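Local coordinates for vacuolar protein sorting protein 36 (Saccharomyces cerevisiae, PDB 2CAY), which probably serves in multivesicular-body protein sorting as an ESCRT-II subunit, its GLUE (split PH) domain linking the complex to membranes and to ESCRT-I, at residues Tyr87-Leu100 and Phe111-Ser125. Residues are numbered along the deposited sequence; the frame is centred on the assembly and turned at random.
Sequences YSSGFLTRSPRLIL and FVQLSFRKSDGVLFS. With SO4 (sulfate ion), chain C.
Arg97 and Ser115 face each other as a non-hydrogen-bonded antiparallel pair in the hairpin of strands 97-102 and 112-116, part of the second sheet of a PH-type fold closed by helix 122-137. Backbone bonds tie Leu98 to Leu114 and Leu100 to Val112, and Phe116 N adds a straight bond to Pro96 O (177°). Leu98, Leu100, Val112 and Leu114, all apolar, turn to the core side of the hairpin, while Arg97, Ile99, Gln113 and Ser115 share the other face. Along Arg97, CB lies 3.8 Å from Gln113 OE1; CG and then CD continue past the same oxygen, CD also meeting Ser115 OG. The bend at chi2 (-81°) turns the chain toward strand 112-116, where the guanidinium stands above the sheet between Gln113 and the sulfate. NE and NH2 both donate to sulfate O4, NH2 at 3.1 Å, and NH1 gives Gln113 OE1 a 2.8 Å bond, entering from above the amide plane. Thr93 CG2 covers one guanidinium face. Replacing Arg97 by an alanine removes the guanidinium, which would probably leave Gln113 OE1 without the NH1 donor and sulfate O4 held by Ser95 N alone among the residues of the two segments. Small hydroxyls suit Ser95 and Ser115, which reach the anion directly, and Arg117 grips it from another side; the sulfate, probably from the crystallisation liquor and also bonded to Tyr41 OH, marks an anion site consistent with a phosphoinositide headgroup pocket. Within 111-125, Gly121 CA sits 3.4 Å above the Phe116 ring plane, where a side chain would clash. The Tyr87 hydroxyl donates to Asp120 O at 2.6 Å, in the carbonyl plane.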
loop_
_atom_site.group_PDB
_atom_site.type_symbol
_atom_site.label_atom_id
_atom_site.label_comp_id
_atom_site.label_asym_id
_atom_site.label_seq_id
_atom_site.Cartn_x
_atom_site.Cartn_y
_atom_site.Cartn_z
ATOM N N TYR A 87 6.849 -0.279 -7.152
ATOM C CA TYR A 87 6.690 1.160 -6.950
ATOM C C TYR A 87 5.739 1.478 -5.807
ATOM O O TYR A 87 4.627 0.938 -5.759
ATOM C CB TYR A 87 6.138 1.785 -8.234
ATOM C CG TYR A 87 5.940 3.292 -8.163
ATOM C CD1 TYR A 87 7.028 4.168 -8.300
ATOM C CD2 TYR A 87 4.674 3.845 -7.950
ATOM C CE1 TYR A 87 6.861 5.558 -8.234
ATOM C CE2 TYR A 87 4.495 5.257 -7.897
ATOM C CZ TYR A 87 5.603 6.093 -8.036
ATOM O OH TYR A 87 5.467 7.461 -7.998
ATOM N N SER A 88 6.131 2.411 -4.942
ATOM C CA SER A 88 5.293 2.862 -3.810
ATOM C C SER A 88 5.177 4.392 -3.902
ATOM O O SER A 88 6.184 5.094 -4.015
ATOM C CB SER A 88 5.922 2.389 -2.496
ATOM O OG SER A 88 5.177 2.819 -1.371
ATOM N N SER A 89 3.948 4.922 -3.912
ATOM C CA SER A 89 3.712 6.278 -4.445
ATOM C C SER A 89 3.878 7.473 -3.519
ATOM O O SER A 89 3.595 8.609 -3.926
ATOM C CB SER A 89 2.310 6.351 -5.040
ATOM O OG SER A 89 1.381 5.902 -4.065
ATOM N N GLY A 90 4.299 7.243 -2.278
ATOM C CA GLY A 90 4.627 8.366 -1.396
ATOM C C GLY A 90 3.450 8.822 -0.538
ATOM O O GLY A 90 3.310 10.015 -0.278
ATOM N N PHE A 91 2.583 7.903 -0.112
ATOM C CA PHE A 91 1.514 8.312 0.800
ATOM C C PHE A 91 1.968 8.527 2.243
ATOM O O PHE A 91 1.638 9.558 2.831
ATOM C CB PHE A 91 0.292 7.422 0.793
ATOM C CG PHE A 91 -0.883 8.074 1.484
ATOM C CD1 PHE A 91 -1.475 9.219 0.929
ATOM C CD2 PHE A 91 -1.339 7.618 2.711
ATOM C CE1 PHE A 91 -2.544 9.877 1.580
ATOM C CE2 PHE A 91 -2.387 8.263 3.359
ATOM C CZ PHE A 91 -2.988 9.395 2.794
ATOM N N LEU A 92 2.700 7.552 2.792
ATOM C CA LEU A 92 3.364 7.687 4.106
ATOM C C LEU A 92 4.810 8.194 4.033
ATOM O O LEU A 92 5.355 8.713 5.021
ATOM C CB LEU A 92 3.367 6.352 4.830
ATOM C CG LEU A 92 1.982 5.776 5.109
ATOM C CD1 LEU A 92 2.079 4.536 6.003
ATOM C CD2 LEU A 92 1.113 6.892 5.696
ATOM N N THR A 93 5.441 8.030 2.873
ATOM C CA THR A 93 6.819 8.451 2.722
ATOM C C THR A 93 6.837 9.846 2.082
ATOM O O THR A 93 5.970 10.159 1.255
ATOM C CB THR A 93 7.633 7.431 1.901
ATOM O OG1 THR A 93 7.074 7.308 0.600
ATOM C CG2 THR A 93 7.621 6.017 2.560
ATOM N N ARG A 94 7.801 10.671 2.481
ATOM C CA ARG A 94 7.964 12.013 1.885
ATOM C C ARG A 94 8.117 11.928 0.365
ATOM O O ARG A 94 7.521 12.717 -0.349
ATOM C CB ARG A 94 9.175 12.738 2.466
ATOM C CG ARG A 94 9.010 13.067 3.938
ATOM C CD ARG A 94 10.051 14.076 4.416
ATOM N NE ARG A 94 10.175 14.003 5.875
ATOM C CZ ARG A 94 9.244 14.410 6.737
ATOM N NH1 ARG A 94 8.098 14.947 6.306
ATOM N NH2 ARG A 94 9.465 14.284 8.042
ATOM N N SER A 95 8.915 10.961 -0.109
ATOM C CA SER A 95 9.137 10.759 -1.571
ATOM C C SER A 95 8.595 9.411 -2.029
ATOM O O SER A 95 8.570 8.456 -1.246
ATOM C CB SER A 95 10.631 10.818 -1.892
ATOM O OG SER A 95 11.210 12.001 -1.391
ATOM N N PRO A 96 8.172 9.308 -3.311
ATOM C CA PRO A 96 7.879 7.948 -3.826
ATOM C C PRO A 96 9.138 7.057 -3.802
ATOM O O PRO A 96 10.252 7.589 -3.781
ATOM C CB PRO A 96 7.418 8.180 -5.284
ATOM C CG PRO A 96 7.295 9.649 -5.471
ATOM C CD PRO A 96 7.986 10.369 -4.328
ATOM N N ARG A 97 8.945 5.748 -3.783
ATOM C CA ARG A 97 10.040 4.784 -3.586
ATOM C C ARG A 97 9.923 3.693 -4.622
ATOM O O ARG A 97 8.810 3.219 -4.959
ATOM C CB ARG A 97 9.929 4.118 -2.212
ATOM C CG ARG A 97 9.812 5.064 -1.009
ATOM C CD ARG A 97 11.147 5.587 -0.581
ATOM N NE ARG A 97 11.023 6.427 0.638
ATOM C CZ ARG A 97 11.104 6.002 1.899
ATOM N NH1 ARG A 97 11.301 4.718 2.182
ATOM N NH2 ARG A 97 10.937 6.891 2.906
ATOM N N LEU A 98 11.071 3.255 -5.118
ATOM C CA LEU A 98 11.115 1.996 -5.856
ATOM C C LEU A 98 11.815 0.927 -4.987
ATOM O O LEU A 98 12.966 1.096 -4.609
ATOM C CB LEU A 98 11.781 2.163 -7.227
ATOM C CG LEU A 98 11.830 0.881 -8.095
ATOM C CD1 LEU A 98 10.410 0.470 -8.538
ATOM C CD2 LEU A 98 12.736 1.060 -9.319
ATOM N N ILE A 99 11.086 -0.135 -4.659
ATOM C CA ILE A 99 11.567 -1.213 -3.749
ATOM C C ILE A 99 12.123 -2.366 -4.582
ATOM O O ILE A 99 11.442 -2.869 -5.478
ATOM C CB ILE A 99 10.392 -1.772 -2.874
ATOM C CG1 ILE A 99 9.510 -0.663 -2.295
ATOM C CG2 ILE A 99 10.875 -2.811 -1.819
ATOM C CD1 ILE A 99 10.240 0.446 -1.707
ATOM N N LEU A 100 13.372 -2.725 -4.325
ATOM C CA LEU A 100 14.038 -3.836 -5.041
ATOM C C LEU A 100 14.117 -5.066 -4.136
ATOM O O LEU A 100 14.727 -5.001 -3.055
ATOM C CB LEU A 100 15.455 -3.413 -5.467
ATOM C CG LEU A 100 15.537 -2.027 -6.116
ATOM C CD1 LEU A 100 17.014 -1.677 -6.480
ATOM C CD2 LEU A 100 14.641 -1.966 -7.334
ATOM N N PHE A 111 16.505 -5.648 1.619
ATOM C CA PHE A 111 16.023 -5.235 0.303
ATOM C C PHE A 111 16.542 -3.811 0.104
ATOM O O PHE A 111 17.117 -3.211 1.012
ATOM C CB PHE A 111 14.467 -5.296 0.203
ATOM C CG PHE A 111 13.754 -4.495 1.273
ATOM C CD1 PHE A 111 13.375 -3.164 1.053
ATOM C CD2 PHE A 111 13.416 -5.086 2.487
ATOM C CE1 PHE A 111 12.714 -2.430 2.043
ATOM C CE2 PHE A 111 12.768 -4.353 3.473
ATOM C CZ PHE A 111 12.397 -3.034 3.246
ATOM N N VAL A 112 16.345 -3.267 -1.086
ATOM C CA VAL A 112 16.808 -1.910 -1.356
ATOM C C VAL A 112 15.647 -1.005 -1.712
ATOM O O VAL A 112 14.649 -1.462 -2.244
ATOM C CB VAL A 112 17.868 -1.879 -2.540
ATOM C CG1 VAL A 112 18.125 -0.400 -3.018
ATOM C CG2 VAL A 112 19.178 -2.559 -2.100
ATOM N N GLN A 113 15.777 0.280 -1.425
ATOM C CA GLN A 113 14.831 1.264 -2.004
ATOM C C GLN A 113 15.586 2.384 -2.680
ATOM O O GLN A 113 16.631 2.831 -2.190
ATOM C CB GLN A 113 13.918 1.891 -0.961
ATOM C CG GLN A 113 13.444 0.946 0.167
ATOM C CD GLN A 113 12.554 1.683 1.149
ATOM O OE1 GLN A 113 11.614 2.377 0.730
ATOM N NE2 GLN A 113 12.861 1.573 2.458
ATOM N N LEU A 114 14.997 2.889 -3.757
ATOM C CA LEU A 114 15.420 4.125 -4.387
ATOM C C LEU A 114 14.380 5.184 -4.009
ATOM O O LEU A 114 13.164 4.958 -4.194
ATOM C CB LEU A 114 15.425 3.940 -5.911
ATOM C CG LEU A 114 16.191 2.710 -6.405
ATOM C CD1 LEU A 114 16.147 2.692 -7.973
ATOM C CD2 LEU A 114 17.632 2.701 -5.912
ATOM N N SER A 115 14.820 6.322 -3.496
ATOM C CA SER A 115 13.866 7.325 -3.080
ATOM C C SER A 115 13.965 8.557 -3.974
ATOM O O SER A 115 15.051 9.154 -4.109
ATOM C CB SER A 115 14.047 7.652 -1.583
ATOM O OG SER A 115 13.053 8.585 -1.166
ATOM N N PHE A 116 12.846 8.943 -4.593
ATOM C CA PHE A 116 12.876 10.000 -5.629
ATOM C C PHE A 116 12.507 11.395 -5.123
ATOM O O PHE A 116 11.328 11.700 -4.975
ATOM C CB PHE A 116 11.997 9.640 -6.837
ATOM C CG PHE A 116 12.380 8.345 -7.511
ATOM C CD1 PHE A 116 13.269 8.351 -8.598
ATOM C CD2 PHE A 116 11.875 7.141 -7.061
ATOM C CE1 PHE A 116 13.650 7.159 -9.233
ATOM C CE2 PHE A 116 12.230 5.926 -7.707
ATOM C CZ PHE A 116 13.131 5.952 -8.785
ATOM N N ARG A 117 13.495 12.268 -4.932
ATOM C CA ARG A 117 13.225 13.564 -4.270
ATOM C C ARG A 117 12.821 14.699 -5.216
ATOM O O ARG A 117 12.308 15.725 -4.766
ATOM C CB ARG A 117 14.403 14.021 -3.396
ATOM C CG ARG A 117 14.439 13.394 -2.005
ATOM C CD ARG A 117 14.665 11.889 -2.076
ATOM N NE ARG A 117 14.782 11.279 -0.746
ATOM C CZ ARG A 117 15.927 11.031 -0.100
ATOM N NH1 ARG A 117 17.088 11.399 -0.612
ATOM N NH2 ARG A 117 15.898 10.431 1.086
ATOM N N LYS A 118 13.052 14.536 -6.497
ATOM C CA LYS A 118 12.767 15.612 -7.448
ATOM C C LYS A 118 11.949 15.152 -8.648
ATOM O O LYS A 118 11.814 15.890 -9.623
ATOM C CB LYS A 118 14.073 16.274 -7.950
ATOM C CG LYS A 118 14.791 17.175 -6.920
ATOM C CD LYS A 118 13.916 18.227 -6.253
ATOM C CE LYS A 118 14.771 19.083 -5.276
ATOM N NZ LYS A 118 13.951 19.695 -4.158
ATOM N N SER A 119 11.414 13.943 -8.582
ATOM C CA SER A 119 10.532 13.394 -9.638
ATOM C C SER A 119 9.585 12.410 -8.975
ATOM O O SER A 119 9.780 12.074 -7.825
ATOM C CB SER A 119 11.328 12.694 -10.739
ATOM O OG SER A 119 11.780 11.416 -10.307
ATOM N N ASP A 120 8.545 11.960 -9.680
ATOM C CA ASP A 120 7.669 10.937 -9.095
ATOM C C ASP A 120 8.264 9.548 -9.272
ATOM O O ASP A 120 7.694 8.567 -8.815
ATOM C CB ASP A 120 6.257 11.005 -9.712
ATOM C CG ASP A 120 6.273 10.930 -11.236
ATOM O OD1 ASP A 120 7.190 10.314 -11.831
ATOM O OD2 ASP A 120 5.344 11.520 -11.844
ATOM N N GLY A 121 9.407 9.466 -9.957
ATOM C CA GLY A 121 10.076 8.172 -10.174
ATOM C C GLY A 121 9.340 7.183 -11.080
ATOM O O GLY A 121 9.738 6.044 -11.205
ATOM N N VAL A 122 8.262 7.627 -11.726
ATOM C CA VAL A 122 7.430 6.712 -12.496
ATOM C C VAL A 122 8.094 6.195 -13.773
ATOM O O VAL A 122 8.060 5.009 -14.043
ATOM C CB VAL A 122 6.055 7.359 -12.830
ATOM C CG1 VAL A 122 5.285 6.500 -13.856
ATOM C CG2 VAL A 122 5.269 7.570 -11.528
ATOM N N LEU A 123 8.645 7.072 -14.587
ATOM C CA LEU A 123 9.291 6.579 -15.821
ATOM C C LEU A 123 10.501 5.673 -15.521
ATOM O O LEU A 123 10.729 4.681 -16.210
ATOM C CB LEU A 123 9.731 7.748 -16.690
ATOM C CG LEU A 123 8.607 8.613 -17.317
ATOM C CD1 LEU A 123 9.223 9.785 -18.077
ATOM C CD2 LEU A 123 7.736 7.742 -18.231
ATOM N N PHE A 124 11.270 6.033 -14.494
ATOM C CA PHE A 124 12.400 5.194 -14.081
ATOM C C PHE A 124 11.943 3.812 -13.641
ATOM O O PHE A 124 12.530 2.789 -14.020
ATOM C CB PHE A 124 13.243 5.844 -12.992
ATOM C CG PHE A 124 14.567 5.113 -12.761
ATOM C CD1 PHE A 124 15.717 5.481 -13.452
ATOM C CD2 PHE A 124 14.629 4.019 -11.897
ATOM C CE1 PHE A 124 16.937 4.751 -13.251
ATOM C CE2 PHE A 124 15.846 3.319 -11.684
ATOM C CZ PHE A 124 16.982 3.685 -12.378
ATOM N N SER A 125 10.895 3.776 -12.835
ATOM C CA SER A 125 10.388 2.510 -12.316
ATOM C C SER A 125 9.827 1.650 -13.437
ATOM O O SER A 125 10.059 0.455 -13.472
ATOM C CB SER A 125 9.330 2.747 -11.248
ATOM O OG SER A 125 9.903 3.486 -10.176
HETATM S S SO4 C . 12.157 10.170 1.783
HETATM O O1 SO4 C . 13.284 9.292 1.529
HETATM O O2 SO4 C . 12.298 11.421 1.035
HETATM O O3 SO4 C . 12.176 10.483 3.223
HETATM O O4 SO4 C . 10.901 9.599 1.374
HETATM O O HOH W 1 11.660 3.225 4.613
#